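Local coordinates for SnoaL-like domain-containing protein (Silicibacter pomeroyi, PDB 3FLJ) that is of unknown function but adopts a cystatin-like, SnoaL-type fold that in relatives often encloses a ligand pocket or active site, at residues A[41-52]-A[116-124]. Sequence-based numbering, arbitrary orientation. Where two conformers were deposited one is given.
Sequences ALLAEDVRFMPP and LIQDFEVVM
Gln118 and Asp46 meet because the glutamine chain folds back at its second torsion (chi2 63°), which carries its amide over to the turn between Ala44 and Val47. There NE2 gives a nearly straight hydrogen bond to Asp46 OD1 at 2.7 Å, while Asn112 holds OE1 of the same amide, fixing its rotation; the acceptor lies in the amide plane, but the carboxylate is met from above its own plane. A leucine in place of Gln118 would probably leave the Asp46 carboxylate without this donor and the turn less firmly tied to the neighbouring strand. Beside it, Arg48 bends at its third torsion and runs next to the Asp119 side chain in the same direction; the salt bridge from NE to OD1 measures 2.7 Å, yet its N-H...O angle of 123° makes the hydrogen bond weak. On the other face, Phe49 turns its ring edge toward the face of Phe120 in a T-shaped pair with centroids 5.5 Å apart, and Phe49 CE1 also touches Val122 CG2 at 3.6 Å. Backbone bonds set the register: Phe120 N to Arg48 O and Met50 N to Phe120 O are both 2.9 Å. Near the dimer partner, the Glu121 carboxylate is bridged to Arg125 and Arg81 of the second subunit. The axes of strands 47-50 and 117-124 run 6° apart, which identifies a parallel pair within the curved mixed sheet of the cystatin-like fold; on its other side, Gln118 and Asp119 form a classic beta bulge against Thr110 of the antiparallel strand 101-111.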
loop_
_atom_site.group_PDB
_atom_site.type_symbol
_atom_site.label_atom_id
_atom_site.label_comp_id
_atom_site.label_asym_id
_atom_site.label_seq_id
_atom_site.Cartn_x
_atom_site.Cartn_y
_atom_site.Cartn_z
ATOM N N ALA A 41 -16.683 -1.761 -17.064
ATOM C CA ALA A 41 -17.541 -2.929 -16.736
ATOM C C ALA A 41 -17.328 -3.589 -15.362
ATOM O O ALA A 41 -18.237 -4.251 -14.852
ATOM C CB ALA A 41 -17.460 -3.991 -17.853
ATOM N N LEU A 42 -16.144 -3.411 -14.783
ATOM C CA LEU A 42 -15.815 -3.946 -13.451
ATOM C C LEU A 42 -16.167 -3.021 -12.272
ATOM O O LEU A 42 -16.106 -3.467 -11.120
ATOM C CB LEU A 42 -14.317 -4.282 -13.396
ATOM C CG LEU A 42 -13.795 -5.221 -14.505
ATOM C CD1 LEU A 42 -12.339 -5.542 -14.249
ATOM C CD2 LEU A 42 -14.612 -6.506 -14.635
ATOM N N LEU A 43 -16.586 -1.782 -12.554
ATOM C CA LEU A 43 -16.806 -0.763 -11.524
ATOM C C LEU A 43 -18.265 -0.620 -11.156
ATOM O O LEU A 43 -19.118 -0.636 -12.034
ATOM C CB LEU A 43 -16.297 0.598 -12.020
ATOM C CG LEU A 43 -14.852 0.710 -12.516
ATOM C CD1 LEU A 43 -14.556 2.141 -13.030
ATOM C CD2 LEU A 43 -13.842 0.293 -11.464
ATOM N N ALA A 44 -18.550 -0.447 -9.863
ATOM C CA ALA A 44 -19.916 -0.153 -9.403
ATOM C C ALA A 44 -20.295 1.249 -9.928
ATOM O O ALA A 44 -19.406 2.110 -10.145
ATOM C CB ALA A 44 -20.007 -0.205 -7.871
ATOM N N GLU A 45 -21.596 1.468 -10.152
ATOM C CA GLU A 45 -22.093 2.760 -10.670
ATOM C C GLU A 45 -21.585 3.960 -9.847
ATOM O O GLU A 45 -21.186 4.976 -10.428
ATOM C CB GLU A 45 -23.622 2.750 -10.774
ATOM C CG GLU A 45 -24.213 3.943 -11.523
ATOM C CD GLU A 45 -25.673 3.753 -11.926
ATOM O OE1 GLU A 45 -26.061 2.638 -12.359
ATOM O OE2 GLU A 45 -26.432 4.743 -11.846
ATOM N N ASP A 46 -21.542 3.794 -8.517
ATOM C CA ASP A 46 -21.078 4.798 -7.543
ATOM C C ASP A 46 -19.706 4.436 -6.919
ATOM O O ASP A 46 -19.452 4.736 -5.737
ATOM C CB ASP A 46 -22.171 4.999 -6.459
ATOM C CG ASP A 46 -22.525 3.703 -5.672
ATOM O OD1 ASP A 46 -21.999 2.592 -5.975
ATOM O OD2 ASP A 46 -23.377 3.808 -4.758
ATOM N N VAL A 47 -18.831 3.793 -7.714
ATOM C CA VAL A 47 -17.476 3.401 -7.269
ATOM C C VAL A 47 -16.693 4.614 -6.728
ATOM O O VAL A 47 -16.826 5.709 -7.264
ATOM C CB VAL A 47 -16.637 2.716 -8.413
ATOM C CG1 VAL A 47 -16.469 3.647 -9.635
ATOM C CG2 VAL A 47 -15.259 2.225 -7.888
ATOM N N ARG A 48 -15.946 4.397 -5.650
ATOM C CA ARG A 48 -15.099 5.399 -5.007
ATOM C C ARG A 48 -13.648 5.017 -5.283
ATOM O O ARG A 48 -13.241 3.904 -4.947
ATOM C CB ARG A 48 -15.376 5.424 -3.513
ATOM C CG ARG A 48 -16.767 5.925 -3.184
ATOM C CD ARG A 48 -17.096 5.879 -1.705
ATOM N NE ARG A 48 -17.307 4.525 -1.154
ATOM C CZ ARG A 48 -18.384 3.731 -1.348
ATOM N NH1 ARG A 48 -19.422 4.090 -2.108
ATOM N NH2 ARG A 48 -18.427 2.535 -0.755
ATOM N N PHE A 49 -12.901 5.908 -5.945
ATOM C CA PHE A 49 -11.469 5.724 -6.230
ATOM C C PHE A 49 -10.677 6.732 -5.388
ATOM O O PHE A 49 -10.935 7.928 -5.484
ATOM C CB PHE A 49 -11.149 5.865 -7.710
ATOM C CG PHE A 49 -9.676 5.793 -8.010
ATOM C CD1 PHE A 49 -8.992 4.573 -7.911
ATOM C CD2 PHE A 49 -8.959 6.945 -8.353
ATOM C CE1 PHE A 49 -7.606 4.490 -8.160
ATOM C CE2 PHE A 49 -7.566 6.890 -8.604
ATOM C CZ PHE A 49 -6.885 5.658 -8.513
HETATM N N MSE A 50 -9.730 6.220 -4.595
HETATM C CA MSE A 50 -8.875 7.019 -3.712
HETATM C C MSE A 50 -7.412 6.854 -4.169
HETATM O O MSE A 50 -6.804 5.800 -3.934
HETATM C CB MSE A 50 -9.095 6.550 -2.282
HETATM C CG MSE A 50 -10.427 7.014 -1.699
HETATM SE SE MSE A 50 -11.059 5.812 -0.335
HETATM C CE MSE A 50 -11.677 4.335 -1.517
ATOM N N PRO A 51 -6.828 7.901 -4.817
ATOM C CA PRO A 51 -5.474 7.754 -5.358
ATOM C C PRO A 51 -4.356 7.816 -4.311
ATOM O O PRO A 51 -4.601 8.266 -3.205
ATOM C CB PRO A 51 -5.383 8.949 -6.308
ATOM C CG PRO A 51 -6.142 10.002 -5.620
ATOM C CD PRO A 51 -7.325 9.281 -5.055
ATOM N N PRO A 52 -3.118 7.415 -4.670
ATOM C CA PRO A 52 -2.021 7.508 -3.689
ATOM C C PRO A 52 -1.468 8.938 -3.505
ATOM O O PRO A 52 -0.741 9.195 -2.533
ATOM C CB PRO A 52 -0.956 6.605 -4.299
ATOM C CG PRO A 52 -1.138 6.757 -5.758
ATOM C CD PRO A 52 -2.616 6.979 -5.990
ATOM N N LEU A 116 -19.003 -6.211 -8.313
ATOM C CA LEU A 116 -18.335 -5.065 -8.948
ATOM C C LEU A 116 -17.481 -4.334 -7.912
ATOM O O LEU A 116 -17.718 -4.454 -6.700
ATOM C CB LEU A 116 -19.368 -4.116 -9.577
ATOM C CG LEU A 116 -20.273 -4.719 -10.662
ATOM C CD1 LEU A 116 -21.337 -3.722 -11.134
ATOM C CD2 LEU A 116 -19.480 -5.244 -11.857
ATOM N N ILE A 117 -16.501 -3.568 -8.399
ATOM C CA ILE A 117 -15.583 -2.813 -7.550
ATOM C C ILE A 117 -16.330 -1.605 -6.965
ATOM O O ILE A 117 -16.742 -0.717 -7.716
ATOM C CB ILE A 117 -14.306 -2.356 -8.325
ATOM C CG1 ILE A 117 -13.537 -3.588 -8.861
ATOM C CG2 ILE A 117 -13.405 -1.505 -7.428
ATOM C CD1 ILE A 117 -12.346 -3.258 -9.747
ATOM N N GLN A 118 -16.500 -1.604 -5.635
ATOM C CA GLN A 118 -17.197 -0.539 -4.897
ATOM C C GLN A 118 -16.199 0.506 -4.381
ATOM O O GLN A 118 -16.479 1.692 -4.473
ATOM C CB GLN A 118 -18.005 -1.125 -3.733
ATOM C CG GLN A 118 -18.980 -0.143 -3.049
ATOM C CD GLN A 118 -20.088 0.369 -3.988
ATOM O OE1 GLN A 118 -21.035 -0.357 -4.310
ATOM N NE2 GLN A 118 -19.967 1.627 -4.418
ATOM N N ASP A 119 -15.096 0.051 -3.783
ATOM C CA ASP A 119 -14.003 0.917 -3.284
ATOM C C ASP A 119 -12.689 0.429 -3.869
ATOM O O ASP A 119 -12.426 -0.770 -3.845
ATOM C CB ASP A 119 -13.907 0.882 -1.769
ATOM C CG ASP A 119 -15.137 1.432 -1.100
ATOM O OD1 ASP A 119 -15.344 2.650 -1.182
ATOM O OD2 ASP A 119 -15.867 0.648 -0.475
ATOM N N PHE A 120 -11.885 1.369 -4.365
ATOM C CA PHE A 120 -10.595 1.123 -5.023
ATOM C C PHE A 120 -9.663 2.200 -4.436
ATOM O O PHE A 120 -9.748 3.371 -4.816
ATOM C CB PHE A 120 -10.810 1.278 -6.542
ATOM C CG PHE A 120 -9.691 0.740 -7.427
ATOM C CD1 PHE A 120 -8.322 0.851 -7.101
ATOM C CD2 PHE A 120 -10.022 0.197 -8.681
ATOM C CE1 PHE A 120 -7.330 0.363 -7.967
ATOM C CE2 PHE A 120 -9.024 -0.290 -9.556
ATOM C CZ PHE A 120 -7.675 -0.197 -9.192
ATOM N N GLU A 121 -8.805 1.797 -3.496
ATOM C CA GLU A 121 -7.882 2.692 -2.793
ATOM C C GLU A 121 -6.447 2.266 -3.095
ATOM O O GLU A 121 -6.113 1.093 -2.913
ATOM C CB GLU A 121 -8.189 2.628 -1.304
ATOM C CG GLU A 121 -7.375 3.591 -0.440
ATOM C CD GLU A 121 -7.959 3.744 0.945
ATOM O OE1 GLU A 121 -8.640 2.822 1.429
ATOM O OE2 GLU A 121 -7.752 4.800 1.554
ATOM N N VAL A 122 -5.611 3.211 -3.549
ATOM C CA VAL A 122 -4.234 2.916 -3.963
ATOM C C VAL A 122 -3.218 3.502 -2.983
ATOM O O VAL A 122 -3.260 4.696 -2.681
ATOM C CB VAL A 122 -3.950 3.409 -5.391
ATOM C CG1 VAL A 122 -2.479 3.082 -5.827
ATOM C CG2 VAL A 122 -4.939 2.805 -6.379
ATOM N N VAL A 123 -2.319 2.643 -2.491
ATOM C CA VAL A 123 -1.193 3.020 -1.604
ATOM C C VAL A 123 0.095 2.661 -2.368
ATOM O O VAL A 123 0.105 1.687 -3.121
ATOM C CB VAL A 123 -1.272 2.341 -0.198
ATOM C CG1 VAL A 123 -2.431 2.914 0.617
ATOM C CG2 VAL A 123 -1.427 0.834 -0.292
HETATM N N MSE A 124 1.150 3.463 -2.204
HETATM C CA MSE A 124 2.414 3.287 -2.927
HETATM C C MSE A 124 3.659 3.680 -2.155
HETATM O O MSE A 124 3.582 4.305 -1.088
HETATM C CB MSE A 124 2.401 4.137 -4.219
HETATM C CG MSE A 124 1.754 3.517 -5.404
HETATM SE SE MSE A 124 1.926 4.773 -6.913
HETATM C CE MSE A 124 3.753 4.926 -7.214
#